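Local coordinates for 6-phospho-beta-d glycosidase (Streptococcus pyogenes, PDB 5FOO), which probably hydrolyses 6-phosphorylated beta-glucosides, as a family 1 glycoside hydrolase, and holds 6-phosphocyclophellitol in its ligand pocket, at residues A54-T63 / Y98-N109; T381-I390 / R445-F453. The protein carries 1 engineered substitution. One frame throughout, in Å; residues are numbered along the deposited sequence.

In the fold
Both contacts lie outside the strands of one (beta/alpha)8 barrel, and they come in series along the chain. Contact 1 pairs helices 54-67 and 93-108, which precede and follow barrel strand 72-76. Contact 2 lies at the C-terminal end of the fold: the loop and helix leading from strand 362-367 to strand 410-416 meet the end of hairpin strand 444-446 and the closing helix 448-459. Because the sheet is closed, strand 9-13 lies beside strand 410-416. The two centres lie 23 Å apart and the nearest atoms about 8 Å, without touching, while Asp61 of 54-63 forms a salt bridge with Arg444, the residue just before 445-453.

Contact 1: residues A54-T63 / Y98-N109; sequences AYHQIESDLT and YYNRVIDACLAN
Arg101 and Glu59 face each other across two neighbouring helices of a (beta/alpha)8 barrel, and they illustrate how such a pair is pinned along its outer side. The helices run almost parallel, at 7°, with axes 9.2 Å apart. Followed outward from CB, the Arg101 chain passes along the Glu59 carboxylate: CB, CG and CD all lie near OE2. Arg101 NE then donates to Glu59 OE2 over 2.9 Å, and NH2 donates to OE1 in a nearly straight bond. The carboxylate and guanidinium planes are only 6° apart, and each oxygen uses its syn lone pair, as in a textbook side-on salt bridge. A bend in the arginine at chi3 (51°) brings the far end of the guanidinium to the Tyr55 carbonyl. There NH1 and NH2 both donate to Tyr55 O, NH2 at 2.7 Å, so that two separate grips fix the rotation of the group. NH1 also stands over one face of the Tyr55 ring, a long and at most weak cation-pi approach. The Tyr55 ring itself lies nearly parallel to that of Tyr98 but slid aside, with Tyr55 CD1 3.6 Å from Tyr98 CD1.

Toward the barrel, Ile58 CG1 packs on Val102, and Leu62 CD1 fits against Ala105 CB and Cys106 SG; Tyr73 of strand 72-76 touches both Ile58 and Leu62. At the other end of the contact Asn109, just past its helix, turns ND2 back to Ala105 O, and a water accepting from ND2 at 2.9 Å donates to Glu59 O.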
loop_
_atom_site.group_PDB
_atom_site.type_symbol
_atom_site.label_atom_id
_atom_site.label_comp_id
_atom_site.label_asym_id
_atom_site.label_seq_id
_atom_site.Cartn_x
_atom_site.Cartn_y
_atom_site.Cartn_z
ATOM N N ALA A 54 -17.326 1.636 -7.045
ATOM C CA ALA A 54 -16.706 2.910 -7.428
ATOM C C ALA A 54 -16.713 3.146 -8.954
ATOM O O ALA A 54 -16.706 4.311 -9.403
ATOM C CB ALA A 54 -15.309 3.030 -6.857
ATOM N N TYR A 55 -16.753 2.085 -9.760
ATOM C CA TYR A 55 -16.954 2.282 -11.174
ATOM C C TYR A 55 -18.139 3.267 -11.454
ATOM O O TYR A 55 -18.023 4.198 -12.295
ATOM C CB TYR A 55 -17.095 0.977 -11.967
ATOM C CG TYR A 55 -17.250 1.239 -13.459
ATOM C CD1 TYR A 55 -16.143 1.453 -14.260
ATOM C CD2 TYR A 55 -18.521 1.337 -14.059
ATOM C CE1 TYR A 55 -16.283 1.773 -15.605
ATOM C CE2 TYR A 55 -18.654 1.604 -15.418
ATOM C CZ TYR A 55 -17.525 1.833 -16.181
ATOM O OH TYR A 55 -17.608 2.112 -17.558
ATOM N N HIS A 56 -19.248 3.078 -10.716
ATOM C CA HIS A 56 -20.423 3.893 -10.867
ATOM C C HIS A 56 -20.437 5.091 -9.928
ATOM O O HIS A 56 -20.845 6.165 -10.328
ATOM C CB HIS A 56 -21.665 3.041 -10.668
ATOM C CG HIS A 56 -21.825 1.946 -11.680
ATOM N ND1 HIS A 56 -21.718 0.611 -11.356
ATOM C CD2 HIS A 56 -22.172 1.986 -12.985
ATOM C CE1 HIS A 56 -21.955 -0.117 -12.438
ATOM N NE2 HIS A 56 -22.227 0.691 -13.440
ATOM N N GLN A 57 -19.959 4.945 -8.709
ATOM C CA GLN A 57 -20.161 5.957 -7.669
ATOM C C GLN A 57 -18.987 6.877 -7.333
ATOM O O GLN A 57 -19.069 7.620 -6.378
ATOM C CB GLN A 57 -20.598 5.235 -6.381
ATOM C CG GLN A 57 -21.955 4.549 -6.530
ATOM C CD GLN A 57 -22.568 4.215 -5.169
ATOM O OE1 GLN A 57 -22.715 5.094 -4.323
ATOM N NE2 GLN A 57 -22.867 2.948 -4.930
ATOM N N ILE A 58 -17.899 6.841 -8.079
ATOM C CA ILE A 58 -16.763 7.679 -7.767
ATOM C C ILE A 58 -17.128 9.155 -7.637
ATOM O O ILE A 58 -16.683 9.831 -6.670
ATOM C CB ILE A 58 -15.532 7.409 -8.709
ATOM C CG1 ILE A 58 -14.280 8.078 -8.136
ATOM C CG2 ILE A 58 -15.830 7.880 -10.113
ATOM C CD1 ILE A 58 -13.865 7.590 -6.779
ATOM N N GLU A 59 -17.935 9.673 -8.546
ATOM C CA GLU A 59 -18.288 11.115 -8.492
ATOM C C GLU A 59 -19.051 11.424 -7.216
ATOM O O GLU A 59 -18.653 12.305 -6.462
ATOM C CB GLU A 59 -19.205 11.559 -9.648
ATOM C CG GLU A 59 -18.543 11.705 -10.986
ATOM C CD GLU A 59 -18.475 10.409 -11.759
ATOM O OE1 GLU A 59 -18.852 9.305 -11.226
ATOM O OE2 GLU A 59 -17.991 10.516 -12.909
ATOM N N SER A 60 -20.121 10.663 -6.944
ATOM C CA SER A 60 -20.894 10.921 -5.696
ATOM C C SER A 60 -20.079 10.643 -4.435
ATOM O O SER A 60 -20.179 11.410 -3.463
ATOM C CB SER A 60 -22.206 10.145 -5.657
ATOM O OG SER A 60 -21.930 8.776 -5.773
ATOM N N ASP A 61 -19.205 9.624 -4.460
ATOM C CA ASP A 61 -18.247 9.368 -3.350
ATOM C C ASP A 61 -17.335 10.573 -3.089
ATOM O O ASP A 61 -17.118 10.997 -1.918
ATOM C CB ASP A 61 -17.332 8.166 -3.682
ATOM C CG ASP A 61 -18.020 6.778 -3.500
ATOM O OD1 ASP A 61 -19.229 6.733 -3.108
ATOM O OD2 ASP A 61 -17.331 5.729 -3.741
ATOM N N LEU A 62 -16.748 11.130 -4.154
ATOM C CA LEU A 62 -15.804 12.267 -3.911
ATOM C C LEU A 62 -16.549 13.526 -3.408
ATOM O O LEU A 62 -16.080 14.227 -2.541
ATOM C CB LEU A 62 -14.979 12.577 -5.149
ATOM C CG LEU A 62 -13.990 11.430 -5.460
ATOM C CD1 LEU A 62 -13.539 11.603 -6.876
ATOM C CD2 LEU A 62 -12.796 11.439 -4.514
ATOM N N THR A 63 -17.759 13.719 -3.893
ATOM C CA THR A 63 -18.612 14.753 -3.368
ATOM C C THR A 63 -18.833 14.536 -1.855
ATOM O O THR A 63 -18.639 15.466 -1.066
ATOM C CB THR A 63 -19.930 14.853 -4.186
ATOM O OG1 THR A 63 -19.605 15.224 -5.514
ATOM C CG2 THR A 63 -20.873 15.896 -3.621
ATOM N N TYR A 98 -12.836 6.159 -17.884
ATOM C CA TYR A 98 -13.059 5.916 -16.436
ATOM C C TYR A 98 -12.067 6.697 -15.543
ATOM O O TYR A 98 -12.476 7.379 -14.615
ATOM C CB TYR A 98 -13.110 4.418 -16.017
ATOM C CG TYR A 98 -13.300 4.312 -14.533
ATOM C CD1 TYR A 98 -14.513 4.660 -13.940
ATOM C CD2 TYR A 98 -12.252 3.977 -13.689
ATOM C CE1 TYR A 98 -14.675 4.643 -12.570
ATOM C CE2 TYR A 98 -12.407 3.948 -12.322
ATOM C CZ TYR A 98 -13.623 4.276 -11.760
ATOM O OH TYR A 98 -13.774 4.287 -10.386
ATOM N N TYR A 99 -10.776 6.636 -15.826
ATOM C CA TYR A 99 -9.777 7.307 -14.973
ATOM C C TYR A 99 -9.841 8.853 -15.176
ATOM O O TYR A 99 -9.637 9.652 -14.230
ATOM C CB TYR A 99 -8.371 6.661 -15.122
ATOM C CG TYR A 99 -8.371 5.283 -14.488
ATOM C CD1 TYR A 99 -8.559 5.152 -13.117
ATOM C CD2 TYR A 99 -8.238 4.096 -15.264
ATOM C CE1 TYR A 99 -8.615 3.918 -12.525
ATOM C CE2 TYR A 99 -8.299 2.851 -14.677
ATOM C CZ TYR A 99 -8.503 2.767 -13.318
ATOM O OH TYR A 99 -8.621 1.540 -12.699
ATOM N N ASN A 100 -10.280 9.270 -16.366
ATOM C CA ASN A 100 -10.554 10.700 -16.558
ATOM C C ASN A 100 -11.729 11.159 -15.663
ATOM O O ASN A 100 -11.625 12.225 -15.072
ATOM C CB ASN A 100 -10.707 11.064 -18.025
ATOM C CG ASN A 100 -9.361 11.280 -18.711
ATOM O OD1 ASN A 100 -8.425 11.812 -18.096
ATOM N ND2 ASN A 100 -9.241 10.824 -19.985
ATOM N N ARG A 101 -12.765 10.321 -15.499
ATOM C CA ARG A 101 -13.896 10.626 -14.576
ATOM C C ARG A 101 -13.364 10.751 -13.144
ATOM O O ARG A 101 -13.624 11.742 -12.493
ATOM C CB ARG A 101 -15.015 9.559 -14.624
ATOM C CG ARG A 101 -16.033 9.639 -15.751
ATOM C CD ARG A 101 -17.005 8.427 -15.795
ATOM N NE ARG A 101 -17.628 8.152 -14.483
ATOM C CZ ARG A 101 -17.905 6.928 -13.989
ATOM N NH1 ARG A 101 -17.672 5.828 -14.681
ATOM N NH2 ARG A 101 -18.444 6.810 -12.801
ATOM N N VAL A 102 -12.566 9.782 -12.686
ATOM C CA VAL A 102 -12.024 9.806 -11.344
ATOM C C VAL A 102 -11.219 11.090 -11.077
ATOM O O VAL A 102 -11.372 11.784 -10.064
ATOM C CB VAL A 102 -11.054 8.588 -11.076
ATOM C CG1 VAL A 102 -10.498 8.694 -9.686
ATOM C CG2 VAL A 102 -11.732 7.248 -11.257
ATOM N N ILE A 103 -10.270 11.350 -11.941
ATOM C CA ILE A 103 -9.405 12.515 -11.734
ATOM C C ILE A 103 -10.181 13.861 -11.828
ATOM O O ILE A 103 -9.991 14.781 -10.984
ATOM C CB ILE A 103 -8.241 12.470 -12.754
ATOM C CG1 ILE A 103 -7.296 11.255 -12.417
ATOM C CG2 ILE A 103 -7.494 13.831 -12.825
ATOM C CD1 ILE A 103 -6.608 10.678 -13.609
ATOM N N ASP A 104 -11.039 13.988 -12.846
ATOM C CA ASP A 104 -11.803 15.252 -12.997
ATOM C C ASP A 104 -12.739 15.479 -11.806
ATOM O O ASP A 104 -12.868 16.601 -11.356
ATOM C CB ASP A 104 -12.601 15.292 -14.289
ATOM C CG ASP A 104 -11.709 15.393 -15.542
ATOM O OD1 ASP A 104 -10.543 15.827 -15.475
ATOM O OD2 ASP A 104 -12.195 14.952 -16.605
ATOM N N ALA A 105 -13.347 14.402 -11.277
ATOM C CA ALA A 105 -14.222 14.526 -10.107
ATOM C C ALA A 105 -13.398 14.920 -8.879
ATOM O O ALA A 105 -13.809 15.737 -8.074
ATOM C CB ALA A 105 -14.970 13.225 -9.879
ATOM N N CYS A 106 -12.173 14.436 -8.779
ATOM C CA CYS A 106 -11.316 14.860 -7.700
ATOM C C CYS A 106 -11.142 16.381 -7.727
ATOM O O CYS A 106 -11.414 17.073 -6.720
ATOM C CB CYS A 106 -9.947 14.165 -7.731
ATOM S SG CYS A 106 -9.846 12.501 -7.005
ATOM N N LEU A 107 -10.648 16.891 -8.856
ATOM C CA LEU A 107 -10.366 18.333 -8.978
ATOM C C LEU A 107 -11.648 19.156 -8.827
ATOM O O LEU A 107 -11.634 20.094 -8.070
ATOM C CB LEU A 107 -9.640 18.668 -10.277
ATOM C CG LEU A 107 -8.315 17.944 -10.507
ATOM C CD1 LEU A 107 -7.733 18.434 -11.826
ATOM C CD2 LEU A 107 -7.382 18.225 -9.341
ATOM N N ALA A 108 -12.770 18.734 -9.434
ATOM C CA ALA A 108 -14.024 19.475 -9.282
ATOM C C ALA A 108 -14.437 19.583 -7.822
ATOM O O ALA A 108 -15.062 20.553 -7.450
ATOM C CB ALA A 108 -15.152 18.879 -10.120
ATOM N N ASN A 109 -14.041 18.629 -6.975
ATOM C CA ASN A 109 -14.340 18.720 -5.551
ATOM C C ASN A 109 -13.288 19.343 -4.704
ATOM O O ASN A 109 -13.426 19.326 -3.489
ATOM C CB ASN A 109 -14.724 17.315 -5.047
ATOM C CG ASN A 109 -16.131 16.928 -5.478
ATOM O OD1 ASN A 109 -17.124 17.483 -4.967
ATOM N ND2 ASN A 109 -16.239 16.006 -6.462
HETATM O O HOH W 1 -16.470 5.401 -17.418
HETATM O O HOH W 2 -15.947 12.827 -13.269
HETATM O O HOH W 3 -18.027 14.484 -8.096
#

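Contact 2: residues T381-I390 / R445-F453; sequences TGQIQDDYRI and RPKASAYWF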
loop_
_atom_site.group_PDB
_atom_site.type_symbol
_atom_site.label_atom_id
_atom_site.label_comp_id
_atom_site.label_asym_id
_atom_site.label_seq_id
_atom_site.Cartn_x
_atom_site.Cartn_y
_atom_site.Cartn_z
ATOM N N THR A 381 -30.208 6.292 15.731
ATOM C CA THR A 381 -30.336 6.864 14.405
ATOM C C THR A 381 -29.928 5.958 13.264
ATOM O O THR A 381 -30.183 6.314 12.136
ATOM C CB THR A 381 -29.647 8.246 14.282
ATOM O OG1 THR A 381 -30.000 8.807 13.017
ATOM C CG2 THR A 381 -28.125 8.209 14.391
ATOM N N GLY A 382 -29.327 4.803 13.535
ATOM C CA GLY A 382 -28.774 3.934 12.489
ATOM C C GLY A 382 -27.303 4.137 12.101
ATOM O O GLY A 382 -26.729 3.325 11.406
ATOM N N GLN A 383 -26.690 5.214 12.568
ATOM C CA GLN A 383 -25.282 5.491 12.354
ATOM C C GLN A 383 -24.446 4.584 13.206
ATOM O O GLN A 383 -24.680 4.524 14.392
ATOM C CB GLN A 383 -24.975 6.912 12.774
ATOM C CG GLN A 383 -23.505 7.299 12.692
ATOM C CD GLN A 383 -23.268 8.780 12.932
ATOM O OE1 GLN A 383 -22.711 9.189 13.955
ATOM N NE2 GLN A 383 -23.672 9.584 11.974
ATOM N N ILE A 384 -23.440 3.950 12.605
ATOM C CA ILE A 384 -22.435 3.215 13.330
ATOM C C ILE A 384 -21.620 4.121 14.252
ATOM O O ILE A 384 -21.012 5.040 13.789
ATOM C CB ILE A 384 -21.506 2.439 12.372
ATOM C CG1 ILE A 384 -22.310 1.392 11.579
ATOM C CG2 ILE A 384 -20.418 1.729 13.161
ATOM C CD1 ILE A 384 -21.532 0.682 10.477
ATOM N N GLN A 385 -21.620 3.836 15.557
ATOM C CA GLN A 385 -20.837 4.579 16.553
ATOM C C GLN A 385 -19.544 3.921 16.766
ATOM O O GLN A 385 -19.353 3.226 17.750
ATOM C CB GLN A 385 -21.568 4.638 17.894
ATOM C CG GLN A 385 -22.934 5.262 17.756
ATOM C CD GLN A 385 -22.897 6.626 17.062
ATOM O OE1 GLN A 385 -23.392 6.782 15.947
ATOM N NE2 GLN A 385 -22.309 7.606 17.715
ATOM N N ASP A 386 -18.612 4.184 15.859
ATOM C CA ASP A 386 -17.307 3.518 15.879
ATOM C C ASP A 386 -16.310 4.277 16.690
ATOM O O ASP A 386 -15.278 4.736 16.147
ATOM C CB ASP A 386 -16.786 3.265 14.446
ATOM C CG ASP A 386 -16.721 4.534 13.570
ATOM O OD1 ASP A 386 -17.392 5.563 13.843
ATOM O OD2 ASP A 386 -16.036 4.475 12.539
ATOM N N ASP A 387 -16.567 4.425 17.994
ATOM C CA ASP A 387 -15.600 5.144 18.848
ATOM C C ASP A 387 -14.270 4.422 19.009
ATOM O O ASP A 387 -13.257 5.088 19.221
ATOM C CB ASP A 387 -16.153 5.716 20.166
ATOM C CG ASP A 387 -17.057 4.797 20.873
ATOM O OD1 ASP A 387 -16.714 3.597 21.024
ATOM O OD2 ASP A 387 -18.135 5.298 21.283
ATOM N N TYR A 388 -14.254 3.082 18.907
ATOM C CA TYR A 388 -12.994 2.349 18.779
ATOM C C TYR A 388 -12.121 2.894 17.608
ATOM O O TYR A 388 -10.925 2.949 17.719
ATOM C CB TYR A 388 -13.218 0.857 18.599
ATOM C CG TYR A 388 -14.226 0.539 17.527
ATOM C CD1 TYR A 388 -15.575 0.410 17.840
ATOM C CD2 TYR A 388 -13.836 0.325 16.213
ATOM C CE1 TYR A 388 -16.524 0.142 16.842
ATOM C CE2 TYR A 388 -14.766 0.022 15.214
ATOM C CZ TYR A 388 -16.108 -0.065 15.544
ATOM O OH TYR A 388 -17.049 -0.329 14.613
ATOM N N ARG A 389 -12.724 3.265 16.478
ATOM C CA ARG A 389 -11.946 3.744 15.304
ATOM C C ARG A 389 -11.416 5.192 15.519
ATOM O O ARG A 389 -10.258 5.512 15.255
ATOM C CB ARG A 389 -12.800 3.658 14.039
ATOM C CG ARG A 389 -12.042 4.100 12.796
ATOM C CD ARG A 389 -12.731 3.684 11.529
ATOM N NE ARG A 389 -12.726 2.244 11.456
ATOM C CZ ARG A 389 -13.791 1.458 11.574
ATOM N NH1 ARG A 389 -15.028 1.963 11.757
ATOM N NH2 ARG A 389 -13.599 0.117 11.513
ATOM N N ILE A 390 -12.283 6.056 16.038
ATOM C CA ILE A 390 -11.892 7.397 16.521
ATOM C C ILE A 390 -10.712 7.340 17.468
ATOM O O ILE A 390 -9.663 7.976 17.223
ATOM C CB ILE A 390 -13.065 8.098 17.183
ATOM C CG1 ILE A 390 -14.122 8.386 16.095
ATOM C CG2 ILE A 390 -12.605 9.375 17.922
ATOM C CD1 ILE A 390 -15.431 8.981 16.613
ATOM N N ARG A 445 -23.213 5.159 4.174
ATOM C CA ARG A 445 -23.653 5.886 5.321
ATOM C C ARG A 445 -22.485 6.214 6.219
ATOM O O ARG A 445 -21.858 5.306 6.781
ATOM C CB ARG A 445 -24.673 5.048 6.105
ATOM C CG ARG A 445 -25.076 5.799 7.353
ATOM C CD ARG A 445 -26.450 5.442 7.878
ATOM N NE ARG A 445 -26.833 6.534 8.782
ATOM C CZ ARG A 445 -27.909 6.571 9.566
ATOM N NH1 ARG A 445 -28.779 5.555 9.595
ATOM N NH2 ARG A 445 -28.096 7.645 10.346
ATOM N N PRO A 446 -22.186 7.512 6.383
ATOM C CA PRO A 446 -21.064 7.934 7.261
ATOM C C PRO A 446 -21.169 7.357 8.644
ATOM O O PRO A 446 -22.270 7.317 9.200
ATOM C CB PRO A 446 -21.244 9.445 7.346
ATOM C CG PRO A 446 -21.840 9.803 5.997
ATOM C CD PRO A 446 -22.747 8.651 5.610
ATOM N N LYS A 447 -20.034 6.964 9.212
ATOM C CA LYS A 447 -19.981 6.502 10.595
ATOM C C LYS A 447 -19.584 7.692 11.448
ATOM O O LYS A 447 -19.161 8.762 10.925
ATOM C CB LYS A 447 -18.977 5.345 10.783
ATOM C CG LYS A 447 -19.049 4.271 9.733
ATOM C CD LYS A 447 -18.095 3.106 10.042
ATOM C CE LYS A 447 -18.007 2.137 8.867
ATOM N NZ LYS A 447 -16.805 1.269 8.861
ATOM N N ALA A 448 -19.721 7.539 12.764
ATOM C CA ALA A 448 -19.250 8.592 13.651
ATOM C C ALA A 448 -17.812 9.040 13.369
ATOM O O ALA A 448 -17.490 10.204 13.597
ATOM C CB ALA A 448 -19.345 8.174 15.093
ATOM N N SER A 449 -16.943 8.133 12.940
ATOM C CA SER A 449 -15.547 8.515 12.748
ATOM C C SER A 449 -15.412 9.454 11.558
ATOM O O SER A 449 -14.505 10.252 11.545
ATOM C CB SER A 449 -14.624 7.321 12.574
ATOM O OG SER A 449 -15.074 6.608 11.487
ATOM N N ALA A 450 -16.328 9.401 10.603
ATOM C CA ALA A 450 -16.288 10.336 9.475
ATOM C C ALA A 450 -16.459 11.793 9.923
ATOM O O ALA A 450 -15.793 12.675 9.356
ATOM C CB ALA A 450 -17.353 9.992 8.451
ATOM N N TYR A 451 -17.377 12.040 10.882
ATOM C CA TYR A 451 -17.621 13.383 11.429
ATOM C C TYR A 451 -16.495 13.791 12.344
ATOM O O TYR A 451 -16.128 14.971 12.385
ATOM C CB TYR A 451 -19.011 13.519 12.102
ATOM C CG TYR A 451 -20.089 13.295 11.080
ATOM C CD1 TYR A 451 -20.328 14.237 10.052
ATOM C CD2 TYR A 451 -20.839 12.138 11.093
ATOM C CE1 TYR A 451 -21.290 14.009 9.081
ATOM C CE2 TYR A 451 -21.777 11.884 10.127
ATOM C CZ TYR A 451 -21.990 12.815 9.136
ATOM O OH TYR A 451 -22.926 12.530 8.221
ATOM N N TRP A 452 -15.883 12.853 13.036
ATOM C CA TRP A 452 -14.736 13.206 13.840
ATOM C C TRP A 452 -13.553 13.627 12.952
ATOM O O TRP A 452 -12.859 14.644 13.251
ATOM C CB TRP A 452 -14.333 12.110 14.792
ATOM C CG TRP A 452 -13.017 12.344 15.484
ATOM C CD1 TRP A 452 -12.784 12.998 16.678
ATOM C CD2 TRP A 452 -11.756 11.871 15.033
ATOM N NE1 TRP A 452 -11.431 12.998 16.947
ATOM C CE2 TRP A 452 -10.788 12.310 15.952
ATOM C CE3 TRP A 452 -11.343 11.138 13.896
ATOM C CZ2 TRP A 452 -9.437 12.027 15.788
ATOM C CZ3 TRP A 452 -10.004 10.861 13.735
ATOM C CH2 TRP A 452 -9.064 11.287 14.688
ATOM N N PHE A 453 -13.314 12.878 11.873
ATOM C CA PHE A 453 -12.136 13.127 11.059
ATOM C C PHE A 453 -12.371 14.414 10.269
ATOM O O PHE A 453 -11.445 15.121 9.995
ATOM C CB PHE A 453 -11.869 11.950 10.105
ATOM C CG PHE A 453 -10.586 12.075 9.331
ATOM C CD1 PHE A 453 -9.386 12.081 9.992
ATOM C CD2 PHE A 453 -10.589 12.122 7.953
ATOM C CE1 PHE A 453 -8.185 12.185 9.296
ATOM C CE2 PHE A 453 -9.397 12.143 7.231
ATOM C CZ PHE A 453 -8.208 12.242 7.918
HETATM O O HOH W 4 -23.070 4.173 9.755
#
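Asp386 OD2 is gripped by two groups: Ser449 OG donates to it from across the contact over 2.6 Å, on the syn side, and Arg389 NH1 reaches the anti lone pair in a salt bridge of 2.8 Å. The other oxygen, OD1, accepts from Ser449 N, so one carboxylate holds both the backbone and the hydroxyl of the same serine. Asp386 can do this because chi1 of 55° sets its CG between its own backbone N and carbonyl carbon. It sits at the centre of an inverse gamma turn, immediately before helix 387-405, where the chain swings past the start of the last helix of the barrel.

Alongside, the main chains are tied by Ala448 N to Ile384 O, a bond straight to 177°. At the loop end the extended Arg445 brings NH1 and NH2 to the single acceptor Thr381 O, while the face of its guanidinium lies on the peptide between Gly382 and Gln383; Thr381 is poorly ordered, so this end is probably mobile. At the helical end Ile390 and Trp452 run antiparallel past one another, and Ile390 CG2 stands 3.7 Å from the centroid of the five-membered Trp452 ring, squarely over its face in a CH-pi contact.

The Lys447 chain follows that of Ile384 in the same direction and brings NZ within 3.5 Å of Arg389 NH1. Glu374 takes a salt bridge from each of the two cations, and Asp420 another from Lys447. With Asp386, Glu374 and Asp420 around this basic pair, Asp386 most likely remains ionised and the charges are probably balanced locally within this largely buried cluster.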